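Local coordinates for protein TetR family transcriptional repressor LfrR (Mycobacterium smegmatis, PDB 2V57) that represses transcription of the lfrRA operon by binding directly to the promoter region upstream of lfrR, as a helical repressor of the TetR family, at residues G10-T15 against H50-E55; D58-L63 against Y107-I112; A62-V67 against A120-G125. One frame throughout, in Å; residues are numbered along the deposited sequence.

Contact 1: residues G10-T15 against H50-E55; sequences GARERT and HRYYPE. With SO4 (sulfate ion), chain G.
Ala-11, in the first turn of helix 11-27, only approaches Tyr-52, its carbonyl O lying 4.4 Å from the tyrosine OH. Arg-12 comes closer: its CA sits 3.3 Å from Tyr-52 OH, and CB and CG brush the same hydroxyl before the extended side chain leads its guanidinium away. The carbonyl O of Arg-12 meets the edge of the Tyr-52 ring in plane, 3.4 Å from CE1. One turn on, Thr-15 carries the main contact. Its CG2, anti to the backbone N, lies over one face of the ring in a CH-pi contact, 3.8 Å from the Tyr-52 centroid and 30° off the normal. Thr-15 CB stands 3.2 Å from Tyr-52 OH. The other branch turns back on its own helix, where OG1 donates to Ala-11 O (3.0 Å) from above the carbonyl plane, while Thr-15 N reaches that oxygen from the opposite face. Tyr-52 and Tyr-53 end the helix-turn-helix motif, 34-53, in which helix 46-52 is by family topology the recognition helix. Tyr-53 donates its OH to sulfate O2 (2.6 Å), an ion also bonded to Arg-16 of helix 11-27. With the threonine hydroxyl spent within its own helix and a methyl given to the ring, 10-15 and 50-55 meet directly through carbon and pi contacts.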
# COMPACT_ATOMS: atom_id res chain seq x y z
N GLY B 10 13.15 4.80 32.43
CA GLY B 10 14.58 4.76 32.67
C GLY B 10 15.36 5.09 31.41
O GLY B 10 14.77 5.36 30.36
N ALA B 11 16.68 5.04 31.51
CA ALA B 11 17.54 5.38 30.38
C ALA B 11 17.31 4.50 29.15
O ALA B 11 17.25 5.00 28.03
CB ALA B 11 19.01 5.33 30.80
N ARG B 12 17.19 3.19 29.35
CA ARG B 12 17.04 2.29 28.21
C ARG B 12 15.69 2.47 27.52
O ARG B 12 15.60 2.41 26.28
CB ARG B 12 17.24 0.83 28.63
CG ARG B 12 18.66 0.55 29.05
CD ARG B 12 18.88 -0.92 29.31
NE ARG B 12 20.04 -1.12 30.17
CZ ARG B 12 20.80 -2.21 30.15
NH1 ARG B 12 20.51 -3.19 29.29
NH2 ARG B 12 21.84 -2.32 30.97
N GLU B 13 14.64 2.67 28.31
CA GLU B 13 13.32 2.90 27.77
C GLU B 13 13.35 4.15 26.90
O GLU B 13 12.86 4.16 25.77
CB GLU B 13 12.29 3.09 28.89
CG GLU B 13 10.90 3.41 28.37
CD GLU B 13 9.81 3.11 29.38
OE1 GLU B 13 8.77 2.54 28.97
OE2 GLU B 13 9.99 3.44 30.57
N ARG B 14 13.95 5.21 27.45
CA ARG B 14 14.04 6.48 26.73
C ARG B 14 14.85 6.36 25.44
O ARG B 14 14.46 6.88 24.40
CB ARG B 14 14.60 7.58 27.64
CG ARG B 14 13.53 8.40 28.35
CD ARG B 14 14.10 9.44 29.32
NE ARG B 14 14.26 8.91 30.67
CZ ARG B 14 15.43 8.66 31.24
NH1 ARG B 14 16.56 8.92 30.59
NH2 ARG B 14 15.48 8.18 32.47
N THR B 15 15.97 5.66 25.51
CA THR B 15 16.79 5.43 24.32
C THR B 15 16.04 4.68 23.24
O THR B 15 16.12 5.03 22.06
CB THR B 15 18.08 4.68 24.69
OG1 THR B 15 18.85 5.51 25.56
CG2 THR B 15 18.91 4.36 23.45
N HIS B 50 23.13 -0.56 17.93
CA HIS B 50 23.27 -2.00 17.71
C HIS B 50 23.03 -2.84 18.97
O HIS B 50 22.71 -4.03 18.87
CB HIS B 50 24.62 -2.33 17.06
CG HIS B 50 24.69 -1.95 15.62
ND1 HIS B 50 25.71 -1.20 15.08
CD2 HIS B 50 23.83 -2.19 14.60
CE1 HIS B 50 25.50 -1.01 13.79
NE2 HIS B 50 24.36 -1.60 13.47
N ARG B 51 23.15 -2.22 20.13
CA ARG B 51 22.77 -2.90 21.38
C ARG B 51 21.26 -2.97 21.55
O ARG B 51 20.74 -3.71 22.39
CB ARG B 51 23.38 -2.19 22.59
CG ARG B 51 24.89 -2.35 22.71
CD ARG B 51 25.42 -1.68 23.97
NE ARG B 51 25.03 -0.27 24.05
CZ ARG B 51 25.63 0.63 24.81
NH1 ARG B 51 26.66 0.28 25.57
NH2 ARG B 51 25.20 1.89 24.82
N TYR B 52 20.54 -2.17 20.76
CA TYR B 52 19.08 -2.22 20.75
C TYR B 52 18.55 -3.01 19.56
O TYR B 52 17.64 -3.85 19.70
CB TYR B 52 18.50 -0.80 20.76
CG TYR B 52 18.67 -0.09 22.08
CD1 TYR B 52 17.57 0.22 22.88
CD2 TYR B 52 19.93 0.26 22.53
CE1 TYR B 52 17.74 0.87 24.10
CE2 TYR B 52 20.11 0.88 23.75
CZ TYR B 52 19.01 1.19 24.52
OH TYR B 52 19.21 1.83 25.72
N TYR B 53 19.11 -2.74 18.38
CA TYR B 53 18.73 -3.43 17.16
C TYR B 53 20.01 -3.84 16.41
O TYR B 53 20.67 -2.99 15.82
CB TYR B 53 17.83 -2.53 16.31
CG TYR B 53 16.68 -1.98 17.12
CD1 TYR B 53 15.56 -2.77 17.35
CD2 TYR B 53 16.72 -0.69 17.68
CE1 TYR B 53 14.51 -2.31 18.12
CE2 TYR B 53 15.65 -0.21 18.44
CZ TYR B 53 14.54 -1.04 18.64
OH TYR B 53 13.46 -0.63 19.39
N PRO B 54 20.38 -5.13 16.48
CA PRO B 54 21.67 -5.58 15.93
C PRO B 54 21.77 -5.38 14.42
O PRO B 54 22.86 -5.14 13.91
CB PRO B 54 21.72 -7.08 16.28
CG PRO B 54 20.78 -7.24 17.42
CD PRO B 54 19.68 -6.21 17.20
N GLU B 55 20.65 -5.50 13.73
CA GLU B 55 20.60 -5.31 12.29
C GLU B 55 19.43 -4.40 11.94
O GLU B 55 18.46 -4.28 12.70
CB GLU B 55 20.46 -6.66 11.58
CG GLU B 55 21.74 -7.49 11.66
CD GLU B 55 21.69 -8.74 10.79
OE1 GLU B 55 22.71 -9.05 10.14
OE2 GLU B 55 20.63 -9.41 10.78
S SO4 G . 11.40 -3.60 20.48
O1 SO4 G . 10.23 -4.06 19.76
O2 SO4 G . 11.56 -2.16 20.37
O3 SO4 G . 11.29 -3.94 21.91
O4 SO4 G . 12.56 -4.28 19.90

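Contact 2: residues D58-L63 against Y107-I112; sequences DLLRAL and YYEPSI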
# COMPACT_ATOMS: atom_id res chain seq x y z
N ASP B 58 15.93 -5.68 12.18
CA ASP B 58 15.37 -5.78 13.55
C ASP B 58 14.68 -4.47 13.93
O ASP B 58 13.67 -4.47 14.64
CB ASP B 58 16.46 -6.07 14.58
CG ASP B 58 17.21 -7.37 14.31
OD1 ASP B 58 16.55 -8.39 14.00
OD2 ASP B 58 18.45 -7.38 14.42
N LEU B 59 15.25 -3.35 13.48
CA LEU B 59 14.65 -2.05 13.76
C LEU B 59 13.35 -1.92 12.98
O LEU B 59 12.34 -1.42 13.51
CB LEU B 59 15.61 -0.89 13.44
CG LEU B 59 14.99 0.51 13.50
CD1 LEU B 59 14.42 0.82 14.88
CD2 LEU B 59 16.01 1.56 13.11
N LEU B 60 13.35 -2.42 11.75
CA LEU B 60 12.17 -2.32 10.89
C LEU B 60 10.98 -3.06 11.49
O LEU B 60 9.85 -2.56 11.47
CB LEU B 60 12.50 -2.84 9.48
CG LEU B 60 12.87 -1.84 8.38
CD1 LEU B 60 13.65 -0.63 8.89
CD2 LEU B 60 13.61 -2.52 7.20
N ARG B 61 11.23 -4.27 12.00
CA ARG B 61 10.18 -5.03 12.65
C ARG B 61 9.70 -4.36 13.95
O ARG B 61 8.48 -4.23 14.20
CB ARG B 61 10.65 -6.48 12.86
CG ARG B 61 11.03 -7.17 11.52
CD ARG B 61 12.08 -8.27 11.73
NE ARG B 61 12.70 -8.65 10.46
CZ ARG B 61 12.53 -9.84 9.90
NH1 ARG B 61 11.79 -10.74 10.51
NH2 ARG B 61 13.11 -10.13 8.74
N ALA B 62 10.64 -3.89 14.77
CA ALA B 62 10.28 -3.09 15.95
C ALA B 62 9.45 -1.83 15.64
O ALA B 62 8.50 -1.51 16.36
CB ALA B 62 11.54 -2.71 16.74
N LEU B 63 9.81 -1.11 14.58
CA LEU B 63 9.10 0.11 14.22
C LEU B 63 7.67 -0.26 13.83
O LEU B 63 6.70 0.41 14.24
CB LEU B 63 9.79 0.79 13.03
CG LEU B 63 9.13 2.02 12.38
CD1 LEU B 63 9.15 3.18 13.33
CD2 LEU B 63 9.84 2.41 11.08
N TYR B 107 2.98 -0.71 6.47
CA TYR B 107 1.73 -1.43 6.19
C TYR B 107 1.92 -2.86 5.65
O TYR B 107 1.35 -3.80 6.19
CB TYR B 107 0.83 -0.63 5.24
CG TYR B 107 -0.51 -1.29 5.00
CD1 TYR B 107 -1.51 -1.27 5.97
CD2 TYR B 107 -0.77 -1.94 3.81
CE1 TYR B 107 -2.73 -1.89 5.76
CE2 TYR B 107 -2.00 -2.56 3.58
CZ TYR B 107 -2.97 -2.53 4.56
OH TYR B 107 -4.19 -3.14 4.33
N TYR B 108 2.74 -3.01 4.62
CA TYR B 108 2.88 -4.28 3.90
C TYR B 108 4.14 -5.02 4.35
O TYR B 108 4.54 -6.02 3.75
CB TYR B 108 2.91 -4.02 2.38
CG TYR B 108 2.58 -5.22 1.51
CD1 TYR B 108 1.33 -5.84 1.60
CD2 TYR B 108 3.51 -5.73 0.60
CE1 TYR B 108 1.03 -6.97 0.82
CE2 TYR B 108 3.22 -6.84 -0.20
CZ TYR B 108 1.97 -7.46 -0.08
OH TYR B 108 1.67 -8.57 -0.85
N GLU B 109 4.77 -4.52 5.41
CA GLU B 109 6.02 -5.08 5.90
C GLU B 109 6.04 -6.58 6.29
O GLU B 109 7.04 -7.26 6.05
CB GLU B 109 6.55 -4.24 7.06
CG GLU B 109 7.86 -4.73 7.63
CD GLU B 109 8.61 -3.65 8.39
OE1 GLU B 109 8.74 -3.78 9.63
OE2 GLU B 109 9.06 -2.68 7.74
N PRO B 110 4.96 -7.10 6.91
CA PRO B 110 4.98 -8.55 7.15
C PRO B 110 5.15 -9.33 5.85
O PRO B 110 5.88 -10.32 5.83
CB PRO B 110 3.58 -8.82 7.75
CG PRO B 110 3.21 -7.51 8.43
CD PRO B 110 3.76 -6.46 7.50
N SER B 111 4.50 -8.89 4.78
CA SER B 111 4.63 -9.55 3.49
C SER B 111 6.01 -9.30 2.91
O SER B 111 6.67 -10.23 2.48
CB SER B 111 3.56 -9.09 2.50
OG SER B 111 2.25 -9.41 2.96
N ILE B 112 6.45 -8.05 2.93
CA ILE B 112 7.74 -7.69 2.36
C ILE B 112 8.87 -8.47 3.02
O ILE B 112 9.78 -8.92 2.34
CB ILE B 112 8.02 -6.17 2.48
CG1 ILE B 112 7.06 -5.38 1.57
CG2 ILE B 112 9.46 -5.84 2.10
CD1 ILE B 112 7.20 -5.71 0.10
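Glu-109 CG is set anti to the backbone N (chi1 -179°), and with chi2 at 159° the extended side chain carries its carboxyl group across to the backbone of Leu-60. OE1 arrives at the carbonyl, 2.5 Å from Leu-60 O and 3.0 Å from Leu-60 C. Both carboxyl oxygens lie about equally far from Leu-60 CB, at 3.9 Å, and OE2 also nears CG at 4.0 Å; the two side chains cross at about a right angle. Arg-61 N also comes within 3.5 Å of Glu-109 OE1, but the angle is too poor for a hydrogen bond. Glu-109 is buried, with Leu-118 of helix 116-123 also touching its side chain. Here helix 56-77, the long helix that in TetR repressors leads from the DNA-binding domain into the regulatory core, meets the first turn of the short helix 109-112. Tyr-108 occupies the N-cap position of helix 109-112, and this region lies at the dimer interface: Tyr-108 OH bonds to Lys-164 of the second subunit, and Tyr-107 OH to Glu-161 of the same neighbour. The guanidinium of Arg-61 stays apart from Glu-109, with NE 6.3 Å from OE1. This nitrogen is hydrogen-bonded to Thr-57 OG1 in the preceding turn, while NH1 makes a long, weak ion pair with Asp-115.

Contact 3: residues A62-V67 against A120-G125; sequences ALARHV and AYFDIG. With SO4 (sulfate ion), chain G.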
# COMPACT_ATOMS: atom_id res chain seq x y z
N ALA B 62 10.64 -3.89 14.77
CA ALA B 62 10.28 -3.09 15.95
C ALA B 62 9.45 -1.83 15.64
O ALA B 62 8.50 -1.51 16.36
CB ALA B 62 11.54 -2.71 16.74
N LEU B 63 9.81 -1.11 14.58
CA LEU B 63 9.10 0.11 14.22
C LEU B 63 7.67 -0.26 13.83
O LEU B 63 6.70 0.41 14.24
CB LEU B 63 9.79 0.79 13.03
CG LEU B 63 9.13 2.02 12.38
CD1 LEU B 63 9.15 3.18 13.33
CD2 LEU B 63 9.84 2.41 11.08
N ALA B 64 7.54 -1.33 13.05
CA ALA B 64 6.22 -1.79 12.59
C ALA B 64 5.34 -2.20 13.78
O ALA B 64 4.17 -1.80 13.87
CB ALA B 64 6.38 -2.94 11.56
N ARG B 65 5.88 -2.99 14.70
CA ARG B 65 5.20 -3.22 15.97
C ARG B 65 4.76 -1.89 16.65
O ARG B 65 3.59 -1.71 17.01
CB ARG B 65 6.05 -4.08 16.92
CG ARG B 65 6.19 -5.57 16.52
CD ARG B 65 6.77 -6.38 17.68
NE ARG B 65 8.15 -6.03 18.02
CZ ARG B 65 9.22 -6.49 17.37
NH1 ARG B 65 10.45 -6.16 17.75
NH2 ARG B 65 9.08 -7.29 16.32
N HIS B 66 5.69 -0.95 16.79
CA HIS B 66 5.40 0.31 17.48
C HIS B 66 4.27 1.09 16.80
O HIS B 66 3.35 1.56 17.49
CB HIS B 66 6.68 1.16 17.59
CG HIS B 66 6.47 2.48 18.29
ND1 HIS B 66 6.09 2.58 19.62
CD2 HIS B 66 6.60 3.75 17.85
CE1 HIS B 66 5.99 3.85 19.95
NE2 HIS B 66 6.30 4.58 18.90
N VAL B 67 4.32 1.21 15.47
CA VAL B 67 3.26 1.87 14.73
C VAL B 67 1.91 1.18 14.86
O VAL B 67 0.89 1.85 15.01
CB VAL B 67 3.62 2.08 13.23
CG1 VAL B 67 2.45 2.70 12.48
CG2 VAL B 67 4.86 2.98 13.12
N ALA B 120 1.02 -11.83 12.55
CA ALA B 120 0.22 -12.19 13.73
C ALA B 120 0.09 -11.00 14.67
O ALA B 120 -0.98 -10.75 15.24
CB ALA B 120 0.82 -13.41 14.47
N TYR B 121 1.18 -10.25 14.83
CA TYR B 121 1.15 -9.05 15.66
C TYR B 121 0.13 -8.02 15.15
O TYR B 121 -0.64 -7.47 15.94
CB TYR B 121 2.53 -8.41 15.72
CG TYR B 121 2.71 -7.44 16.87
CD1 TYR B 121 3.17 -7.88 18.11
CD2 TYR B 121 2.45 -6.09 16.72
CE1 TYR B 121 3.35 -6.99 19.18
CE2 TYR B 121 2.61 -5.19 17.77
CZ TYR B 121 3.06 -5.64 18.99
OH TYR B 121 3.22 -4.73 20.02
N PHE B 122 0.15 -7.77 13.84
CA PHE B 122 -0.73 -6.81 13.17
C PHE B 122 -2.20 -7.23 13.27
O PHE B 122 -3.09 -6.39 13.22
CB PHE B 122 -0.37 -6.72 11.68
CG PHE B 122 0.72 -5.72 11.36
CD1 PHE B 122 1.60 -5.25 12.34
CD2 PHE B 122 0.88 -5.26 10.05
CE1 PHE B 122 2.59 -4.33 12.02
CE2 PHE B 122 1.88 -4.35 9.73
CZ PHE B 122 2.73 -3.89 10.71
N ASP B 123 -2.45 -8.53 13.36
CA ASP B 123 -3.81 -9.04 13.46
C ASP B 123 -4.54 -8.52 14.70
O ASP B 123 -5.76 -8.33 14.67
CB ASP B 123 -3.82 -10.56 13.51
CG ASP B 123 -3.56 -11.18 12.17
OD1 ASP B 123 -3.71 -10.49 11.14
OD2 ASP B 123 -3.20 -12.38 12.15
N ILE B 124 -3.80 -8.33 15.79
CA ILE B 124 -4.44 -8.03 17.07
C ILE B 124 -4.99 -6.62 17.06
O ILE B 124 -4.26 -5.66 16.85
CB ILE B 124 -3.49 -8.28 18.28
CG1 ILE B 124 -3.15 -9.77 18.34
CG2 ILE B 124 -4.14 -7.81 19.58
CD1 ILE B 124 -2.27 -10.15 19.51
N GLY B 125 -6.31 -6.52 17.25
CA GLY B 125 -6.97 -5.22 17.22
C GLY B 125 -7.47 -4.82 15.84
O GLY B 125 -8.10 -3.77 15.68
S SO4 G . 11.40 -3.60 20.48
O1 SO4 G . 10.23 -4.06 19.76
O2 SO4 G . 11.56 -2.16 20.37
O3 SO4 G . 11.29 -3.94 21.91
O4 SO4 G . 12.56 -4.28 19.90
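Sulfate O1 is held by two nitrogens of Arg-65, whose aliphatic chain lies over the ring of Tyr-121. NH1 gives the sounder bond, 2.9 Å to O1 with an angle of 157° at the hydrogen; NE adds a weak one at 3.4 Å. Helix 56-77, the connecting helix of the TetR fold, here packs against helix 116-123 of the regulatory core. Arg-65 CG sits almost squarely above the Tyr-121 ring, 3.7 Å from its centroid and 9° off the normal, in a CH-pi contact. CB lies toward CE2 and CD toward CE1, before the bend at chi3 turns the guanidinium to the sulfate, its plane 74° from that of the ring. In this crystal the ion, probably from the crystallisation liquor, also bonds Tyr-53 and Arg-16. Tyr-121 OH is hydrogen-bonded to Asp-69, one turn further along helix 56-77. The Phe-122 ring meets that of His-68, the two planes not far from parallel, and separately turns an edge to the Ala-64 carbonyl. Its CZ touches Ala-64 CB at 3.9 Å, and its CE1 lies 3.5 Å from Ala-64 O, near the plane of the ring.

From the N terminus, contact 1 closes first: helix 11-27 meets the end of helix 46-52 across 34 intervening residues, folding the helix-turn-helix back onto the first helix. The chain then enters helix 56-77, where contacts 2 and 3 open from the same stretch, sharing Ala-62 and Leu-63; contact 2 closes on 107-112, and contact 3 further along, on 120-125. Their centres are about 9 Å apart, and Glu-109 OE1 lies 3.2 Å from Ala-64 CB. Contact 1 stands in series with both, yet Tyr-53 packs on Ala-62, and the sulfate touches contacts 1 and 3. Helix 56-77, common to contacts 2 and 3, runs from the DNA-binding domain into the regulatory core.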